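Local atomic coordinates of bromo domain-containing protein (Trypanosoma brucei brucei, PDB entry 5KO4), a protein that is of unknown function but carries a bromodomain, the part described here, and so probably recognises acetylated lysines, as related domains do on histones. Residues L71-Q74 / N75-Y79; R92-I95 / A96-D99. All blocks are in the same frame, centred on the assembly; numbering follows the deposited sequence.

After helix 8-21 and helix 47-55, the chain enters helix 62-80, whose C-terminal half holds interaction 1. A short connection then leads into helix 85-104, and interaction 2 occupies its middle. Both contacts run between successive turns of one helix and close no loop; they follow each other in series, neither nested nor crossed, with centres about 14 Å apart. The two helices nevertheless meet through them: Val73 packs on Ile93 and Glu94, and the hydroxyl of Tyr77 probably hydrogen-bonds the Glu94 carboxylate. Interaction 1 also faces the loop around His43 and helix 47-55, whereas interaction 2 faces helix 8-21, so together they span the helical bundle.

Interaction 1 (L71-Q74 / N75-Y79); sequences LVVQ and NCYDY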
loop_
_atom_site.group_PDB
_atom_site.type_symbol
_atom_site.label_atom_id
_atom_site.label_comp_id
_atom_site.label_asym_id
_atom_site.label_seq_id
_atom_site.Cartn_x
_atom_site.Cartn_y
_atom_site.Cartn_z
ATOM N N LEU A 71 12.693 -7.450 -9.573
ATOM C CA LEU A 71 12.882 -7.021 -8.187
ATOM C C LEU A 71 11.645 -6.273 -7.633
ATOM O O LEU A 71 11.282 -6.441 -6.463
ATOM C CB LEU A 71 14.110 -6.118 -8.133
ATOM C CG LEU A 71 14.495 -5.528 -6.805
ATOM C CD1 LEU A 71 14.727 -6.623 -5.753
ATOM C CD2 LEU A 71 15.715 -4.653 -6.969
ATOM N N VAL A 72 10.967 -5.484 -8.471
ATOM C CA VAL A 72 9.782 -4.762 -7.998
ATOM C C VAL A 72 8.744 -5.756 -7.503
ATOM O O VAL A 72 8.168 -5.598 -6.416
ATOM C CB VAL A 72 9.176 -3.884 -9.109
ATOM C CG1 VAL A 72 7.882 -3.225 -8.642
ATOM C CG2 VAL A 72 10.162 -2.827 -9.576
ATOM N N VAL A 73 8.490 -6.783 -8.304
ATOM C CA VAL A 73 7.431 -7.728 -7.951
ATOM C C VAL A 73 7.887 -8.666 -6.815
ATOM O O VAL A 73 7.090 -8.935 -5.908
ATOM C CB VAL A 73 6.868 -8.507 -9.174
ATOM C CG1 VAL A 73 6.293 -7.539 -10.201
ATOM C CG2 VAL A 73 7.908 -9.418 -9.820
ATOM N N GLN A 74 9.158 -9.100 -6.797
ATOM C CA GLN A 74 9.617 -9.929 -5.691
ATOM C C GLN A 74 9.602 -9.140 -4.370
ATOM O O GLN A 74 9.250 -9.696 -3.326
ATOM C CB GLN A 74 11.004 -10.499 -5.950
ATOM C CG GLN A 74 11.407 -11.585 -4.939
ATOM C CD GLN A 74 10.433 -12.739 -4.951
ATOM O OE1 GLN A 74 10.111 -13.307 -6.012
ATOM N NE2 GLN A 74 9.927 -13.134 -3.777
ATOM N N ASN A 75 9.906 -7.835 -4.411
ATOM C CA ASN A 75 9.818 -7.035 -3.188
ATOM C C ASN A 75 8.384 -6.974 -2.691
ATOM O O ASN A 75 8.144 -7.047 -1.486
ATOM C CB ASN A 75 10.336 -5.619 -3.422
ATOM C CG ASN A 75 11.831 -5.534 -3.495
ATOM O OD1 ASN A 75 12.557 -6.461 -3.110
ATOM N ND2 ASN A 75 12.329 -4.392 -3.956
ATOM N N CYS A 76 7.425 -6.908 -3.603
ATOM C CA CYS A 76 6.024 -6.939 -3.207
ATOM C C CYS A 76 5.708 -8.246 -2.492
ATOM O O CYS A 76 5.067 -8.236 -1.439
ATOM C CB CYS A 76 5.124 -6.752 -4.414
ATOM S SG CYS A 76 3.358 -6.890 -4.041
ATOM N N TYR A 77 6.155 -9.370 -3.047
ATOM C CA TYR A 77 5.859 -10.650 -2.415
ATOM C C TYR A 77 6.495 -10.728 -1.054
ATOM O O TYR A 77 5.876 -11.236 -0.121
ATOM C CB TYR A 77 6.312 -11.834 -3.279
ATOM C CG TYR A 77 5.864 -11.797 -4.731
ATOM C CD1 TYR A 77 4.689 -11.155 -5.107
ATOM C CD2 TYR A 77 6.676 -12.301 -5.739
ATOM C CE1 TYR A 77 4.319 -11.047 -6.451
ATOM C CE2 TYR A 77 6.318 -12.194 -7.081
ATOM C CZ TYR A 77 5.156 -11.532 -7.432
ATOM O OH TYR A 77 4.798 -11.398 -8.756
ATOM N N ASP A 78 7.706 -10.224 -0.909
ATOM C CA ASP A 78 8.412 -10.332 0.361
ATOM C C ASP A 78 7.799 -9.419 1.425
ATOM O O ASP A 78 7.719 -9.819 2.575
ATOM C CB ASP A 78 9.893 -10.000 0.166
ATOM C CG ASP A 78 10.623 -11.013 -0.713
ATOM O OD1 ASP A 78 9.998 -12.025 -1.105
ATOM O OD2 ASP A 78 11.786 -10.756 -1.063
ATOM N N TYR A 79 7.349 -8.226 1.057
ATOM C CA TYR A 79 6.802 -7.285 2.024
ATOM C C TYR A 79 5.352 -7.637 2.396
ATOM O O TYR A 79 4.991 -7.650 3.575
ATOM C CB TYR A 79 6.873 -5.862 1.445
ATOM C CG TYR A 79 6.400 -4.793 2.400
ATOM C CD1 TYR A 79 7.220 -4.335 3.420
ATOM C CD2 TYR A 79 5.158 -4.192 2.240
ATOM C CE1 TYR A 79 6.812 -3.314 4.270
ATOM C CE2 TYR A 79 4.711 -3.220 3.120
ATOM C CZ TYR A 79 5.550 -2.757 4.117
ATOM O OH TYR A 79 5.083 -1.772 4.954
#
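Leu71, Val72, Val73 and Gln74 each accept a backbone hydrogen bond from the residue four places on, Asn75 to Asp78, in regular alpha-helical geometry with no break. On the outer surface of the helix, Gln74 and Asp78 are joined by a side-chain bond: Gln74 NE2 donates to Asp78 OD1 at 2.9 Å, meeting the syn side of the carboxylate but 32° out of its plane. Gln74 reaches this position because its chain bends at chi2 (59°), which swings the amide forward, toward the next turn. The same bend sets its other branch, OE1, at the edge of the Tyr77 ring, 3.6 Å from Tyr77 CD2, with amide and ring planes nearly perpendicular at 79°. One face of that ring packs over a backbone carbonyl, with Val73 O 3.1 Å above the plane at its centre. Farther out, Val73 CB touches Tyr77 OH at 3.6 Å. On another side of the helix, Leu71 CD1 rests 3.4 Å from Asn75 OD1, while Asn75 ND2 bonds His43 O. The orientation of the Tyr77 ring is probably fixed by its hydroxyl, directed to Glu94, and by Arg91; in cation-pi contact with the ring, Arg91 would probably also temper the electron density that Val73 O faces.

Interaction 2 (R92-I95 / A96-D99); sequences RIEI and AMED
Glu94 and Glu98 lie side by side one turn apart and share a water, which donates a hydrogen to each: 2.6 Å to Glu94 OE2 and 2.6 Å to Glu98 OE2. Glu94 OE2 and Glu98 OE2 are themselves 4.7 Å apart, and the water probably eases the repulsion between the like charges. The carboxylates are turned almost perpendicular, with planes 78° apart. Glu94 reaches out extended. In Glu98, chi1 (-66°) sets CG 3.2 Å from Glu94 O, and the bend at chi2 (-59°) then carries the carboxylate to the water. Closer to the axis, backbone bonds from Ala96, Met97, Glu98 and Asp99 to the residues four places earlier keep the turns in step; the straightest is Met97 N to Ile93 O at 2.9 Å. On the exposed side, Ile95 CG2 lies 3.8 Å from Asp99 OD2, while Ile95 CD1 covers one face of the Arg92 guanidinium, offset toward its rim.

Residues of helix 62-80 position the acidic pair. Glu94 OE1 is turned to Tyr77, and Glu98 OE2 forms a salt bridge with Arg70, which would probably offset part of the negative charge of Glu98. Across the helix, Ile93 packs on Val18 and Leu21 of helix 8-21, and Ala96 also meets Leu21. Met97 lies between helix 8-21 and helix 62-80. Helix 85-104 thus packs against both, as the C-terminal helix does in the left-handed four-helix bundle of bromodomains.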
loop_
_atom_site.group_PDB
_atom_site.type_symbol
_atom_site.label_atom_id
_atom_site.label_comp_id
_atom_site.label_asym_id
_atom_site.label_seq_id
_atom_site.Cartn_x
_atom_site.Cartn_y
_atom_site.Cartn_z
ATOM N N ARG A 92 0.097 -10.480 -11.706
ATOM C CA ARG A 92 -0.397 -10.259 -13.072
ATOM C C ARG A 92 0.640 -9.473 -13.878
ATOM O O ARG A 92 0.833 -9.739 -15.062
ATOM C CB ARG A 92 -1.728 -9.500 -13.074
ATOM C CG ARG A 92 -2.899 -10.233 -12.429
ATOM C CD ARG A 92 -3.015 -11.708 -12.778
ATOM N NE ARG A 92 -3.126 -11.937 -14.227
ATOM C CZ ARG A 92 -3.206 -13.137 -14.789
ATOM N NH1 ARG A 92 -3.209 -14.233 -14.036
ATOM N NH2 ARG A 92 -3.296 -13.253 -16.112
ATOM N N ILE A 93 1.317 -8.518 -13.238
ATOM C CA ILE A 93 2.358 -7.735 -13.884
ATOM C C ILE A 93 3.563 -8.624 -14.196
ATOM O O ILE A 93 4.122 -8.514 -15.284
ATOM C CB ILE A 93 2.724 -6.532 -12.982
ATOM C CG1 ILE A 93 1.591 -5.497 -13.030
ATOM C CG2 ILE A 93 4.071 -5.896 -13.408
ATOM C CD1 ILE A 93 1.674 -4.423 -11.975
ATOM N N GLU A 94 3.943 -9.520 -13.278
ATOM C CA GLU A 94 5.052 -10.427 -13.509
ATOM C C GLU A 94 4.749 -11.337 -14.700
ATOM O O GLU A 94 5.612 -11.576 -15.543
ATOM C CB GLU A 94 5.338 -11.278 -12.264
ATOM C CG GLU A 94 6.621 -12.079 -12.411
ATOM C CD GLU A 94 6.954 -12.995 -11.259
ATOM O OE1 GLU A 94 6.232 -12.961 -10.243
ATOM O OE2 GLU A 94 7.898 -13.799 -11.400
ATOM N N ILE A 95 3.516 -11.847 -14.766
ATOM C CA ILE A 95 3.092 -12.708 -15.857
ATOM C C ILE A 95 3.230 -11.958 -17.157
ATOM O O ILE A 95 3.781 -12.490 -18.114
ATOM C CB ILE A 95 1.639 -13.191 -15.618
ATOM C CG1 ILE A 95 1.607 -14.210 -14.476
ATOM C CG2 ILE A 95 1.049 -13.792 -16.888
ATOM C CD1 ILE A 95 0.294 -14.460 -13.914
ATOM N N ALA A 96 2.770 -10.706 -17.195
ATOM C CA ALA A 96 2.876 -9.903 -18.402
ATOM C C ALA A 96 4.295 -9.663 -18.811
ATOM O O ALA A 96 4.635 -9.878 -19.970
ATOM C CB ALA A 96 2.179 -8.571 -18.215
ATOM N N MET A 97 5.133 -9.176 -17.920
ATOM C CA MET A 97 6.485 -8.865 -18.356
ATOM C C MET A 97 7.262 -10.163 -18.740
ATOM O O MET A 97 7.966 -10.140 -19.743
ATOM C CB MET A 97 7.234 -8.033 -17.314
ATOM C CG MET A 97 7.554 -8.756 -16.066
ATOM S SD MET A 97 7.909 -7.626 -14.696
ATOM C CE MET A 97 8.750 -8.694 -13.669
ATOM N N GLU A 98 7.027 -11.307 -18.060
ATOM C CA GLU A 98 7.697 -12.559 -18.457
ATOM C C GLU A 98 7.214 -13.031 -19.848
ATOM O O GLU A 98 8.025 -13.479 -20.664
ATOM C CB GLU A 98 7.492 -13.665 -17.418
ATOM C CG GLU A 98 8.167 -13.389 -16.081
ATOM C CD GLU A 98 9.671 -13.201 -16.111
ATOM O OE1 GLU A 98 10.340 -13.824 -16.964
ATOM O OE2 GLU A 98 10.185 -12.433 -15.264
ATOM N N ASP A 99 5.923 -12.834 -20.162
ATOM C CA ASP A 99 5.404 -13.183 -21.488
ATOM C C ASP A 99 6.050 -12.342 -22.575
ATOM O O ASP A 99 6.148 -12.793 -23.720
ATOM C CB ASP A 99 3.889 -12.944 -21.560
ATOM C CG ASP A 99 3.018 -13.894 -20.767
ATOM O OD1 ASP A 99 3.534 -14.953 -20.315
ATOM O OD2 ASP A 99 1.828 -13.575 -20.571
HETATM O O HOH W 1 10.003 -13.413 -12.835
#